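Local coordinates for protein Non-reducing end beta-L-arabinofuranosidase (Bacteroides thetaiotaomicron, PDB 5MQO) that is a family GH127 glycoside hydrolase that probably acts as an aceric acidase in the breakdown of plant pectin, at residues Gly24-Ser29 with Val248-Arg253; Ser29-Ala34 with Val310-Gly315; Tyr302-Val307 with Met389-Arg394. One frame throughout, in Å; residues are numbered along the deposited sequence.

Contact 1: residues Gly24-Ser29 with Val248-Arg253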
ATOM      1  N   GLY A  24      12.236   0.544  13.959  1.00 62.83           N
ATOM      2  CA  GLY A  24      11.119   0.281  13.032  1.00 62.46           C
ATOM      3  C   GLY A  24      11.504  -0.264  11.652  1.00 60.00           C
ATOM      4  O   GLY A  24      12.662  -0.171  11.253  1.00 60.23           O
ATOM      5  N   LEU A  25      10.533  -0.857  10.948  1.00 57.96           N
ATOM      6  CA  LEU A  25      10.641  -1.195   9.510  1.00 57.29           C
ATOM      7  C   LEU A  25      11.236  -0.052   8.716  1.00 57.96           C
ATOM      8  O   LEU A  25      12.092  -0.280   7.845  1.00 61.52           O
ATOM      9  CB  LEU A  25       9.264  -1.524   8.921  1.00 58.26           C
ATOM     10  CG  LEU A  25       9.102  -1.951   7.454  1.00 56.48           C
ATOM     11  CD1 LEU A  25       9.947  -3.182   7.151  1.00 55.63           C
ATOM     12  CD2 LEU A  25       7.633  -2.243   7.181  1.00 56.03           C
ATOM     13  N   THR A  26      10.767   1.165   8.998  1.00 57.20           N
ATOM     14  CA  THR A  26      11.515   2.376   8.649  1.00 58.21           C
ATOM     15  C   THR A  26      11.684   3.343   9.819  1.00 57.74           C
ATOM     16  O   THR A  26      10.723   3.787  10.449  1.00 59.07           O
ATOM     17  CB  THR A  26      10.951   3.116   7.408  1.00 56.95           C
ATOM     18  OG1 THR A  26       9.529   3.193   7.482  1.00 51.28           O
ATOM     19  CG2 THR A  26      11.337   2.349   6.153  1.00 60.52           C
ATOM     20  N   ASP A  27      12.931   3.732  10.020  1.00 56.74           N
ATOM     21  CA  ASP A  27      13.336   4.412  11.193  1.00 56.90           C
ATOM     22  C   ASP A  27      13.692   5.877  10.958  1.00 56.60           C
ATOM     23  O   ASP A  27      14.866   6.212  10.802  1.00 60.73           O
ATOM     24  CB  ASP A  27      14.529   3.655  11.725  1.00 59.03           C
ATOM     25  CG  ASP A  27      14.968   4.145  13.047  1.00 60.48           C
ATOM     26  OD1 ASP A  27      14.164   4.821  13.721  1.00 60.88           O
ATOM     27  OD2 ASP A  27      16.125   3.834  13.401  1.00 64.09           O
ATOM     28  N   MET A  28      12.687   6.753  10.997  1.00 54.82           N
ATOM     29  CA  MET A  28      12.894   8.212  10.975  1.00 53.98           C
ATOM     30  C   MET A  28      13.147   8.803  12.393  1.00 55.22           C
ATOM     31  O   MET A  28      13.031  10.001  12.623  1.00 52.20           O
ATOM     32  CB  MET A  28      11.702   8.898  10.290  1.00 53.71           C
ATOM     33  CG  MET A  28      11.550   8.458   8.850  1.00 53.99           C
ATOM     34  SD  MET A  28      10.332   9.221   7.762  1.00 56.95           S
ATOM     35  CE  MET A  28      10.503  10.913   8.218  1.00 58.03           C
ATOM     36  N   SER A  29      13.547   7.960  13.336  1.00 57.97           N
ATOM     37  CA  SER A  29      13.679   8.367  14.723  1.00 60.33           C
ATOM     38  C   SER A  29      14.775   9.420  14.967  1.00 60.99           C
ATOM     39  O   SER A  29      14.632  10.224  15.862  1.00 60.11           O
ATOM     40  CB  SER A  29      13.912   7.132  15.578  1.00 60.68           C
ATOM     41  OG  SER A  29      15.148   6.530  15.230  1.00 61.40           O
ATOM     42  N   VAL A 248      18.976   2.957   0.320  1.00 66.52           N
ATOM     43  CA  VAL A 248      20.188   3.738   0.593  1.00 65.09           C
ATOM     44  C   VAL A 248      19.960   4.747   1.731  1.00 62.24           C
ATOM     45  O   VAL A 248      20.826   4.911   2.593  1.00 63.83           O
ATOM     46  CB  VAL A 248      20.787   4.370  -0.712  1.00 68.47           C
ATOM     47  CG1 VAL A 248      19.937   5.494  -1.251  1.00 72.46           C
ATOM     48  CG2 VAL A 248      22.181   4.926  -0.484  1.00 70.77           C
ATOM     49  N   VAL A 249      18.796   5.394   1.766  1.00 60.46           N
ATOM     50  CA  VAL A 249      18.443   6.273   2.900  1.00 57.94           C
ATOM     51  C   VAL A 249      18.201   5.430   4.162  1.00 57.25           C
ATOM     52  O   VAL A 249      18.537   5.836   5.292  1.00 54.68           O
ATOM     53  CB  VAL A 249      17.203   7.141   2.610  1.00 57.14           C
ATOM     54  CG1 VAL A 249      16.788   7.950   3.841  1.00 57.81           C
ATOM     55  CG2 VAL A 249      17.474   8.098   1.464  1.00 57.28           C
ATOM     56  N   GLU A 250      17.627   4.252   3.988  1.00 55.13           N
ATOM     57  CA  GLU A 250      17.447   3.401   5.142  1.00 56.92           C
ATOM     58  C   GLU A 250      18.810   2.894   5.672  1.00 57.07           C
ATOM     59  O   GLU A 250      18.968   2.674   6.860  1.00 54.48           O
ATOM     60  CB  GLU A 250      16.474   2.267   4.840  1.00 56.11           C
ATOM     61  CG  GLU A 250      15.787   1.703   6.066  1.00 57.48           C
ATOM     62  CD  GLU A 250      15.021   2.739   6.878  1.00 60.07           C
ATOM     63  OE1 GLU A 250      15.026   2.620   8.137  1.00 59.74           O
ATOM     64  OE2 GLU A 250      14.397   3.647   6.267  1.00 62.97           O
ATOM     65  N   MET A 251      19.796   2.750   4.798  1.00 58.86           N
ATOM     66  CA  MET A 251      21.129   2.383   5.253  1.00 59.68           C
ATOM     67  C   MET A 251      21.839   3.498   5.960  1.00 58.39           C
ATOM     68  O   MET A 251      22.566   3.231   6.922  1.00 57.68           O
ATOM     69  CB  MET A 251      21.992   1.883   4.119  1.00 62.94           C
ATOM     70  CG  MET A 251      21.901   0.382   3.988  1.00 66.10           C
ATOM     71  SD  MET A 251      22.882  -0.407   5.270  1.00 70.60           S
ATOM     72  CE  MET A 251      22.498  -2.078   4.812  1.00 71.10           C
ATOM     73  N   TYR A 252      21.641   4.735   5.505  1.00 56.99           N
ATOM     74  CA  TYR A 252      22.173   5.898   6.248  1.00 58.02           C
ATOM     75  C   TYR A 252      21.549   5.956   7.631  1.00 56.28           C
ATOM     76  O   TYR A 252      22.246   6.032   8.623  1.00 57.21           O
ATOM     77  CB  TYR A 252      21.915   7.200   5.509  1.00 58.56           C
ATOM     78  CG  TYR A 252      22.069   8.450   6.339  1.00 58.92           C
ATOM     79  CD1 TYR A 252      23.327   8.912   6.746  1.00 59.85           C
ATOM     80  CD2 TYR A 252      20.951   9.201   6.687  1.00 60.40           C
ATOM     81  CE1 TYR A 252      23.458  10.085   7.495  1.00 60.40           C
ATOM     82  CE2 TYR A 252      21.063  10.369   7.433  1.00 62.18           C
ATOM     83  CZ  TYR A 252      22.313  10.813   7.843  1.00 61.92           C
ATOM     84  OH  TYR A 252      22.362  11.987   8.571  1.00 62.41           O
ATOM     85  N   ARG A 253      20.227   5.876   7.673  1.00 55.00           N
ATOM     86  CA  ARG A 253      19.500   5.687   8.924  1.00 54.13           C
ATOM     87  C   ARG A 253      20.056   4.608   9.824  1.00 54.11           C
ATOM     88  O   ARG A 253      20.139   4.823  11.023  1.00 55.59           O
ATOM     89  CB  ARG A 253      18.019   5.393   8.663  1.00 53.88           C
ATOM     90  CG  ARG A 253      17.256   6.662   8.291  1.00 53.16           C
ATOM     91  CD  ARG A 253      15.934   6.368   7.656  1.00 50.83           C
ATOM     92  NE  ARG A 253      15.342   7.590   7.153  1.00 50.11           N
ATOM     93  CZ  ARG A 253      14.233   7.615   6.416  1.00 49.85           C
ATOM     94  NH1 ARG A 253      13.593   6.483   6.132  1.00 50.45           N
ATOM     95  NH2 ARG A 253      13.746   8.775   5.976  1.00 48.14           N
TER
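Glu-250 and Arg-253, one turn apart on helix 243-255, reach across to the N-terminal loop, where Asp-27 shapes an Asx turn; the helix is consistent with the (alpha/alpha)6 barrel of GH127 catalytic domains. Glu-250 starts with CG anti to its backbone N (chi1 -156°) and bends at chi2, and its carboxylate ends beside the loop. There OE1 accepts a hydrogen bond from the backbone N of Asp-27 on its syn side, 3.0 Å from N to OE1 and nearly straight, with an N-H...O angle of 164°. Thr-26 meets the acid at about a right angle, its CG2 3.3 Å from Glu-250 OE2. That same OE2 also takes NH1 of Arg-253 in a salt bridge of 3.0 Å, near the guanidinium plane. Beyond the two segments, Arg-206 pairs with Glu-250 OE1, while Glu-313 and Asp-309 hold the guanidinium of Arg-253, fixing its rotation. An alanine in place of Glu-250 would probably leave Asp-27 N without its acceptor and Arg-206 and Arg-253 NH1 without their shared carboxylate. Met-28 runs alongside Arg-253, pointing the same way, with CG lying 3.6 Å above one guanidinium face toward the rim; Val-249 CG1 packs on the opposite face. Behind the charged end, the aliphatic part of the arginine lies against the loop backbone, with Arg-253 CD 3.3 Å from Asp-27 O.

Contact 2: residues Ser29-Ala34 with Val310-Gly315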
ATOM      1  N   SER A  29      13.547   7.960  13.336  1.00 57.97           N
ATOM      2  CA  SER A  29      13.679   8.367  14.723  1.00 60.33           C
ATOM      3  C   SER A  29      14.775   9.420  14.967  1.00 60.99           C
ATOM      4  O   SER A  29      14.632  10.224  15.862  1.00 60.11           O
ATOM      5  CB  SER A  29      13.912   7.132  15.578  1.00 60.68           C
ATOM      6  OG  SER A  29      15.148   6.530  15.230  1.00 61.40           O
ATOM      7  N   GLN A  30      15.837   9.412  14.155  1.00 65.23           N
ATOM      8  CA  GLN A  30      16.909  10.437  14.172  1.00 66.02           C
ATOM      9  C   GLN A  30      16.780  11.474  13.058  1.00 63.28           C
ATOM     10  O   GLN A  30      17.657  12.319  12.911  1.00 62.22           O
ATOM     11  CB  GLN A  30      18.301   9.800  13.987  1.00 68.12           C
ATOM     12  CG  GLN A  30      18.598   8.575  14.831  1.00 73.80           C
ATOM     13  CD  GLN A  30      18.817   8.918  16.292  1.00 79.18           C
ATOM     14  OE1 GLN A  30      19.803   9.564  16.630  1.00 82.48           O
ATOM     15  NE2 GLN A  30      17.896   8.488  17.168  1.00 81.00           N
ATOM     16  N   SER A  31      15.731  11.406  12.254  1.00 60.58           N
ATOM     17  CA  SER A  31      15.673  12.232  11.055  1.00 62.37           C
ATOM     18  C   SER A  31      15.305  13.665  11.434  1.00 62.74           C
ATOM     19  O   SER A  31      14.338  13.860  12.129  1.00 65.18           O
ATOM     20  CB  SER A  31      14.682  11.632  10.058  1.00 61.32           C
ATOM     21  OG  SER A  31      15.131  10.349   9.667  1.00 60.53           O
ATOM     22  N   ARG A  32      16.072  14.655  10.988  1.00 65.22           N
ATOM     23  CA  ARG A  32      15.981  16.015  11.543  1.00 68.73           C
ATOM     24  C   ARG A  32      14.672  16.721  11.249  1.00 65.78           C
ATOM     25  O   ARG A  32      14.276  17.577  12.015  1.00 63.98           O
ATOM     26  CB  ARG A  32      17.108  16.898  11.017  1.00 79.34           C
ATOM     27  CG  ARG A  32      18.521  16.346  11.226  1.00 91.01           C
ATOM     28  CD  ARG A  32      19.322  16.361   9.922  1.00100.03           C
ATOM     29  NE  ARG A  32      20.744  16.021  10.083  1.00108.96           N
ATOM     30  CZ  ARG A  32      21.652  15.978   9.093  1.00111.00           C
ATOM     31  NH1 ARG A  32      21.322  16.260   7.820  1.00106.29           N
ATOM     32  NH2 ARG A  32      22.912  15.645   9.385  1.00112.14           N
ATOM     33  N   TYR A  33      14.015  16.376  10.138  1.00 63.29           N
ATOM     34  CA  TYR A  33      12.765  17.019   9.718  1.00 60.88           C
ATOM     35  C   TYR A  33      11.636  16.000   9.624  1.00 60.80           C
ATOM     36  O   TYR A  33      10.701  16.151   8.842  1.00 63.50           O
ATOM     37  CB  TYR A  33      12.967  17.716   8.369  1.00 60.72           C
ATOM     38  CG  TYR A  33      14.175  18.614   8.327  1.00 58.35           C
ATOM     39  CD1 TYR A  33      15.442  18.107   7.995  1.00 56.38           C
ATOM     40  CD2 TYR A  33      14.066  19.979   8.638  1.00 57.63           C
ATOM     41  CE1 TYR A  33      16.564  18.934   7.973  1.00 55.27           C
ATOM     42  CE2 TYR A  33      15.185  20.814   8.612  1.00 57.34           C
ATOM     43  CZ  TYR A  33      16.423  20.280   8.288  1.00 55.55           C
ATOM     44  OH  TYR A  33      17.499  21.096   8.269  1.00 55.33           O
ATOM     45  N   ALA A  34      11.717  14.950  10.420  1.00 59.19           N
ATOM     46  CA  ALA A  34      10.611  14.049  10.581  1.00 59.18           C
ATOM     47  C   ALA A  34       9.820  14.581  11.759  1.00 61.49           C
ATOM     48  O   ALA A  34      10.356  15.349  12.563  1.00 62.15           O
ATOM     49  CB  ALA A  34      11.118  12.655  10.875  1.00 59.10           C
ATOM     50  N   VAL A 310      14.630  11.337   1.436  1.00 53.36           N
ATOM     51  CA  VAL A 310      15.725  12.323   1.419  1.00 53.06           C
ATOM     52  C   VAL A 310      15.289  13.594   2.115  1.00 54.35           C
ATOM     53  O   VAL A 310      16.053  14.126   2.935  1.00 55.22           O
ATOM     54  CB  VAL A 310      16.256  12.622   0.007  1.00 52.77           C
ATOM     55  CG1 VAL A 310      17.214  13.830   0.008  1.00 51.84           C
ATOM     56  CG2 VAL A 310      16.939  11.364  -0.537  1.00 52.95           C
ATOM     57  N   TYR A 311      14.056  14.045   1.850  1.00 54.92           N
ATOM     58  CA  TYR A 311      13.540  15.242   2.527  1.00 54.52           C
ATOM     59  C   TYR A 311      13.578  15.089   4.051  1.00 53.65           C
ATOM     60  O   TYR A 311      13.946  16.022   4.753  1.00 53.95           O
ATOM     61  CB  TYR A 311      12.135  15.632   2.061  1.00 55.48           C
ATOM     62  CG  TYR A 311      11.639  16.771   2.887  1.00 57.44           C
ATOM     63  CD1 TYR A 311      12.046  18.082   2.621  1.00 59.37           C
ATOM     64  CD2 TYR A 311      10.856  16.534   4.025  1.00 58.43           C
ATOM     65  CE1 TYR A 311      11.634  19.137   3.435  1.00 61.30           C
ATOM     66  CE2 TYR A 311      10.440  17.571   4.837  1.00 59.65           C
ATOM     67  CZ  TYR A 311      10.822  18.856   4.542  1.00 62.22           C
ATOM     68  OH  TYR A 311      10.381  19.818   5.389  1.00 66.11           O
ATOM     69  N   ALA A 312      13.218  13.907   4.553  1.00 53.55           N
ATOM     70  CA  ALA A 312      13.246  13.641   5.998  1.00 54.73           C
ATOM     71  C   ALA A 312      14.586  13.977   6.645  1.00 54.84           C
ATOM     72  O   ALA A 312      14.624  14.363   7.807  1.00 52.09           O
ATOM     73  CB  ALA A 312      12.920  12.185   6.276  1.00 53.90           C
ATOM     74  N   GLU A 313      15.658  13.791   5.872  1.00 54.79           N
ATOM     75  CA  GLU A 313      17.020  13.998   6.322  1.00 55.09           C
ATOM     76  C   GLU A 313      17.540  15.384   6.004  1.00 54.20           C
ATOM     77  O   GLU A 313      18.226  15.945   6.839  1.00 55.50           O
ATOM     78  CB  GLU A 313      17.969  12.930   5.713  1.00 55.69           C
ATOM     79  CG  GLU A 313      17.477  11.482   5.825  1.00 54.84           C
ATOM     80  CD  GLU A 313      17.139  11.048   7.253  1.00 56.74           C
ATOM     81  OE1 GLU A 313      17.777  11.567   8.226  1.00 57.76           O
ATOM     82  OE2 GLU A 313      16.245  10.164   7.409  1.00 55.86           O
ATOM     83  N   THR A 314      17.239  15.931   4.819  1.00 53.34           N
ATOM     84  CA  THR A 314      17.839  17.230   4.357  1.00 53.58           C
ATOM     85  C   THR A 314      17.047  18.532   4.629  1.00 54.16           C
ATOM     86  O   THR A 314      17.624  19.630   4.602  1.00 52.79           O
ATOM     87  CB  THR A 314      18.163  17.215   2.828  1.00 53.67           C
ATOM     88  OG1 THR A 314      16.953  17.254   2.048  1.00 51.80           O
ATOM     89  CG2 THR A 314      19.011  15.984   2.446  1.00 52.88           C
ATOM     90  N   GLY A 315      15.729  18.412   4.819  1.00 56.20           N
ATOM     91  CA  GLY A 315      14.843  19.555   5.036  1.00 55.92           C
ATOM     92  C   GLY A 315      14.790  20.554   3.908  1.00 57.27           C
ATOM     93  O   GLY A 315      14.403  21.688   4.132  1.00 61.72           O
TER
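Tyr-33 lays its ring flat over Gly-315, the CA of Gly-315 sitting 3.3 Å from the ring centroid and only 10° off the normal, a CH-pi contact. Gly-315 N is on the same face, 3.2 Å from Tyr-33 CD1. Gly-315 has left the helix with positive phi (61°), and a CB on it would run into the tyrosine ring. In the plane of that ring, at its edge, lie the carbonyl oxygens of Ala-312 and Glu-313. The tyrosine comes from a type I beta turn, Ser-31 to Ala-34, in the loop before strand 37-38, and this turn packs on the C-terminal end of helix 297-314, supplying donors to carbonyls of its last turn. Tyr-33 N bonds to Ala-312 O at 3.1 Å. Arg-32 NH1 approaches Glu-313 O from above the carbonyl plane, at a longer 3.3 Å. Glu-313 starts out away from the loop, but its chain bends at chi2 (-55°) and the carboxylate comes back: OE2 accepts a hydrogen bond from the hydroxyl of Ser-31 on its syn side. The modelled 2.5 Å from Ser-31 OG to Glu-313 OE2 is unusually short, and its exact length is doubtful. That oxygen also has the arginine of contact 1 as partner.

Contact 3: residues Tyr302-Val307 with Met389-Arg394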
ATOM      1  N   TYR A 302       7.706   4.907  -6.343  1.00 47.14           N
ATOM      2  CA  TYR A 302       8.934   4.596  -5.581  1.00 49.49           C
ATOM      3  C   TYR A 302       9.912   5.774  -5.561  1.00 48.12           C
ATOM      4  O   TYR A 302      10.520   6.031  -4.533  1.00 45.76           O
ATOM      5  CB  TYR A 302       9.614   3.289  -6.057  1.00 52.00           C
ATOM      6  CG  TYR A 302       8.980   2.033  -5.484  1.00 54.30           C
ATOM      7  CD1 TYR A 302       9.372   1.539  -4.262  1.00 59.10           C
ATOM      8  CD2 TYR A 302       7.961   1.384  -6.131  1.00 56.03           C
ATOM      9  CE1 TYR A 302       8.783   0.404  -3.706  1.00 61.12           C
ATOM     10  CE2 TYR A 302       7.369   0.256  -5.594  1.00 59.97           C
ATOM     11  CZ  TYR A 302       7.784  -0.238  -4.380  1.00 62.06           C
ATOM     12  OH  TYR A 302       7.193  -1.364  -3.843  1.00 65.52           O
ATOM     13  N   LEU A 303      10.024   6.501  -6.680  1.00 49.13           N
ATOM     14  CA  LEU A 303      10.774   7.780  -6.719  1.00 48.72           C
ATOM     15  C   LEU A 303      10.235   8.721  -5.690  1.00 49.02           C
ATOM     16  O   LEU A 303      10.994   9.211  -4.877  1.00 50.58           O
ATOM     17  CB  LEU A 303      10.703   8.491  -8.080  1.00 48.67           C
ATOM     18  CG  LEU A 303      11.157   9.967  -8.196  1.00 48.66           C
ATOM     19  CD1 LEU A 303      12.616  10.147  -7.869  1.00 48.93           C
ATOM     20  CD2 LEU A 303      10.927  10.511  -9.590  1.00 48.87           C
ATOM     21  N   TYR A 304       8.926   8.966  -5.727  1.00 48.98           N
ATOM     22  CA  TYR A 304       8.328   9.970  -4.835  1.00 50.23           C
ATOM     23  C   TYR A 304       8.574   9.623  -3.346  1.00 48.78           C
ATOM     24  O   TYR A 304       8.920  10.499  -2.539  1.00 45.81           O
ATOM     25  CB  TYR A 304       6.824  10.232  -5.136  1.00 49.17           C
ATOM     26  CG  TYR A 304       6.506  10.483  -6.578  1.00 47.84           C
ATOM     27  CD1 TYR A 304       7.398  11.155  -7.393  1.00 48.24           C
ATOM     28  CD2 TYR A 304       5.307  10.031  -7.141  1.00 48.61           C
ATOM     29  CE1 TYR A 304       7.129  11.373  -8.721  1.00 48.23           C
ATOM     30  CE2 TYR A 304       5.020  10.266  -8.479  1.00 48.77           C
ATOM     31  CZ  TYR A 304       5.944  10.937  -9.261  1.00 47.55           C
ATOM     32  OH  TYR A 304       5.729  11.193 -10.587  1.00 47.97           O
ATOM     33  N   ALA A 305       8.431   8.344  -3.039  1.00 48.22           N
ATOM     34  CA  ALA A 305       8.742   7.808  -1.734  1.00 50.25           C
ATOM     35  C   ALA A 305      10.168   8.103  -1.316  1.00 51.84           C
ATOM     36  O   ALA A 305      10.408   8.625  -0.220  1.00 51.65           O
ATOM     37  CB  ALA A 305       8.541   6.305  -1.756  1.00 51.50           C
ATOM     38  N   GLY A 306      11.104   7.732  -2.196  1.00 52.09           N
ATOM     39  CA  GLY A 306      12.536   7.905  -1.973  1.00 50.80           C
ATOM     40  C   GLY A 306      12.888   9.352  -1.730  1.00 50.99           C
ATOM     41  O   GLY A 306      13.691   9.649  -0.852  1.00 54.50           O
ATOM     42  N   VAL A 307      12.277  10.257  -2.488  1.00 47.99           N
ATOM     43  CA  VAL A 307      12.513  11.688  -2.309  1.00 47.75           C
ATOM     44  C   VAL A 307      12.033  12.200  -0.937  1.00 47.80           C
ATOM     45  O   VAL A 307      12.685  13.043  -0.324  1.00 46.85           O
ATOM     46  CB  VAL A 307      11.894  12.488  -3.478  1.00 48.23           C
ATOM     47  CG1 VAL A 307      11.871  13.995  -3.216  1.00 48.82           C
ATOM     48  CG2 VAL A 307      12.685  12.209  -4.753  1.00 48.78           C
ATOM     49  N   MET A 389       1.305   3.567  -1.402  1.00 46.88           N
ATOM     50  CA  MET A 389       1.172   3.327   0.028  1.00 48.75           C
ATOM     51  C   MET A 389       2.418   3.789   0.815  1.00 48.99           C
ATOM     52  O   MET A 389       2.304   4.510   1.792  1.00 47.98           O
ATOM     53  CB  MET A 389       0.941   1.842   0.264  1.00 50.51           C
ATOM     54  CG  MET A 389       0.790   1.478   1.725  1.00 52.81           C
ATOM     55  SD  MET A 389       0.702  -0.285   2.013  1.00 53.79           S
ATOM     56  CE  MET A 389       1.138  -0.305   3.733  1.00 55.54           C
ATOM     57  N   LEU A 390       3.589   3.346   0.364  1.00 50.14           N
ATOM     58  CA  LEU A 390       4.868   3.708   0.947  1.00 50.46           C
ATOM     59  C   LEU A 390       5.216   5.203   0.747  1.00 49.78           C
ATOM     60  O   LEU A 390       5.815   5.804   1.620  1.00 47.48           O
ATOM     61  CB  LEU A 390       5.966   2.846   0.361  1.00 51.67           C
ATOM     62  CG  LEU A 390       5.974   1.326   0.538  1.00 53.66           C
ATOM     63  CD1 LEU A 390       7.037   0.713  -0.386  1.00 55.40           C
ATOM     64  CD2 LEU A 390       6.241   0.897   1.961  1.00 54.85           C
ATOM     65  N   PHE A 391       4.849   5.798  -0.389  1.00 49.66           N
ATOM     66  CA  PHE A 391       4.931   7.265  -0.549  1.00 48.87           C
ATOM     67  C   PHE A 391       4.122   7.931   0.572  1.00 49.06           C
ATOM     68  O   PHE A 391       4.642   8.763   1.320  1.00 49.48           O
ATOM     69  CB  PHE A 391       4.447   7.703  -1.947  1.00 48.41           C
ATOM     70  CG  PHE A 391       4.414   9.214  -2.187  1.00 48.42           C
ATOM     71  CD1 PHE A 391       5.380  10.081  -1.660  1.00 48.47           C
ATOM     72  CD2 PHE A 391       3.433   9.764  -3.008  1.00 48.67           C
ATOM     73  CE1 PHE A 391       5.345  11.458  -1.910  1.00 47.57           C
ATOM     74  CE2 PHE A 391       3.395  11.149  -3.259  1.00 49.53           C
ATOM     75  CZ  PHE A 391       4.350  11.996  -2.692  1.00 48.88           C
ATOM     76  N   ASN A 392       2.880   7.502   0.745  1.00 47.97           N
ATOM     77  CA  ASN A 392       2.020   8.181   1.698  1.00 48.92           C
ATOM     78  C   ASN A 392       2.477   7.985   3.147  1.00 48.27           C
ATOM     79  O   ASN A 392       2.244   8.835   4.013  1.00 46.69           O
ATOM     80  CB  ASN A 392       0.569   7.751   1.523  1.00 48.10           C
ATOM     81  CG  ASN A 392      -0.120   8.528   0.449  1.00 48.70           C
ATOM     82  OD1 ASN A 392      -0.769   9.534   0.708  1.00 48.44           O
ATOM     83  ND2 ASN A 392       0.049   8.089  -0.779  1.00 50.44           N
ATOM     84  N   TRP A 393       3.116   6.853   3.400  1.00 48.07           N
ATOM     85  CA  TRP A 393       3.607   6.578   4.714  1.00 48.02           C
ATOM     86  C   TRP A 393       4.748   7.529   5.060  1.00 47.64           C
ATOM     87  O   TRP A 393       4.764   8.044   6.146  1.00 47.69           O
ATOM     88  CB  TRP A 393       4.023   5.131   4.858  1.00 47.27           C
ATOM     89  CG  TRP A 393       4.461   4.832   6.242  1.00 47.81           C
ATOM     90  CD1 TRP A 393       5.749   4.760   6.694  1.00 48.23           C
ATOM     91  CD2 TRP A 393       3.622   4.619   7.375  1.00 47.84           C
ATOM     92  NE1 TRP A 393       5.759   4.488   8.035  1.00 50.42           N
ATOM     93  CE2 TRP A 393       4.463   4.389   8.477  1.00 48.18           C
ATOM     94  CE3 TRP A 393       2.238   4.584   7.566  1.00 49.92           C
ATOM     95  CZ2 TRP A 393       3.972   4.135   9.743  1.00 47.38           C
ATOM     96  CZ3 TRP A 393       1.742   4.315   8.838  1.00 48.45           C
ATOM     97  CH2 TRP A 393       2.616   4.108   9.908  1.00 48.71           C
ATOM     98  N   ARG A 394       5.670   7.772   4.131  1.00 48.90           N
ATOM     99  CA  ARG A 394       6.757   8.730   4.342  1.00 49.57           C
ATOM    100  C   ARG A 394       6.209  10.143   4.524  1.00 50.41           C
ATOM    101  O   ARG A 394       6.629  10.881   5.432  1.00 50.31           O
ATOM    102  CB  ARG A 394       7.728   8.720   3.184  1.00 50.88           C
ATOM    103  CG  ARG A 394       8.871   7.729   3.304  1.00 52.88           C
ATOM    104  CD  ARG A 394       8.399   6.310   3.228  1.00 54.19           C
ATOM    105  NE  ARG A 394       9.502   5.375   3.179  1.00 55.05           N
ATOM    106  CZ  ARG A 394       9.383   4.077   3.433  1.00 55.93           C
ATOM    107  NH1 ARG A 394       8.206   3.523   3.729  1.00 56.31           N
ATOM    108  NH2 ARG A 394      10.463   3.315   3.373  1.00 58.07           N
TER
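The two helical segments run nearly parallel, 18° between their N-to-C directions, with axes 8.1 Å apart at closest approach. Ala-305 and Phe-391 mark the tight spot, their CA atoms only 4.0 Å from each other. The small methyl of Ala-305 fits this close approach: its CB rests 3.9 Å from Phe-391 CA, against the neighbouring backbone rather than a bulky side chain. Phe-391 has CG anti to its backbone N, and its ring lies beside the 302-307 helix. Over the middle of that ring stands Tyr-304 CB, 3.6 Å from the centroid and 7° off the normal, a CH-pi contact. The phenol beyond it swings away from helix 389-394, yet still turns an edge toward the phenylalanine face, the centroids 5.8 Å apart and the planes at 56°. Helices 297-314 and 382-399 are parallel although helix 317-333 comes between them in the chain, as would be expected of two helices in the same layer of an (alpha/alpha)6 barrel; Leu-323 of helix 317-333 packs on Phe-391, and Ile-326 and Ile-330 of the same helix on Tyr-304. Farther round the interface, Tyr-302 and Leu-390 cross obliquely, with Leu-390 CD1 3.8 Å from CE1 of the tyrosine. The hydroxyl of Tyr-302 is hydrogen-bonded to Asn-461. At the C-terminal side, Arg-394 uses its aliphatic part, CG lying 3.9 Å from Ala-305 O, while its NE forms a salt bridge with Asp-309.

How the contacts relate
The centre of contact 3 lies about 10 Å from the centre of the chain, nearer than those of the other two, and this is helix-on-helix packing with no hydrogen bond across it. Contacts 1 and 2 instead fix successive pieces of the N-terminal loop to helices: contact 1 is buried and centres on a carboxylate and a guanidinium whose charges are paired within the helix and by neighbours, whereas contact 2 is partly exposed and works through helix-end carbonyls, a carboxylate and a ring over a glycine. A 2.7 Å salt bridge from Arg-253 NE to Glu-313 OE2 joins them. Helix 297-314 offers apolar and aromatic groups to contact 3, its C-terminal carbonyls to contact 2.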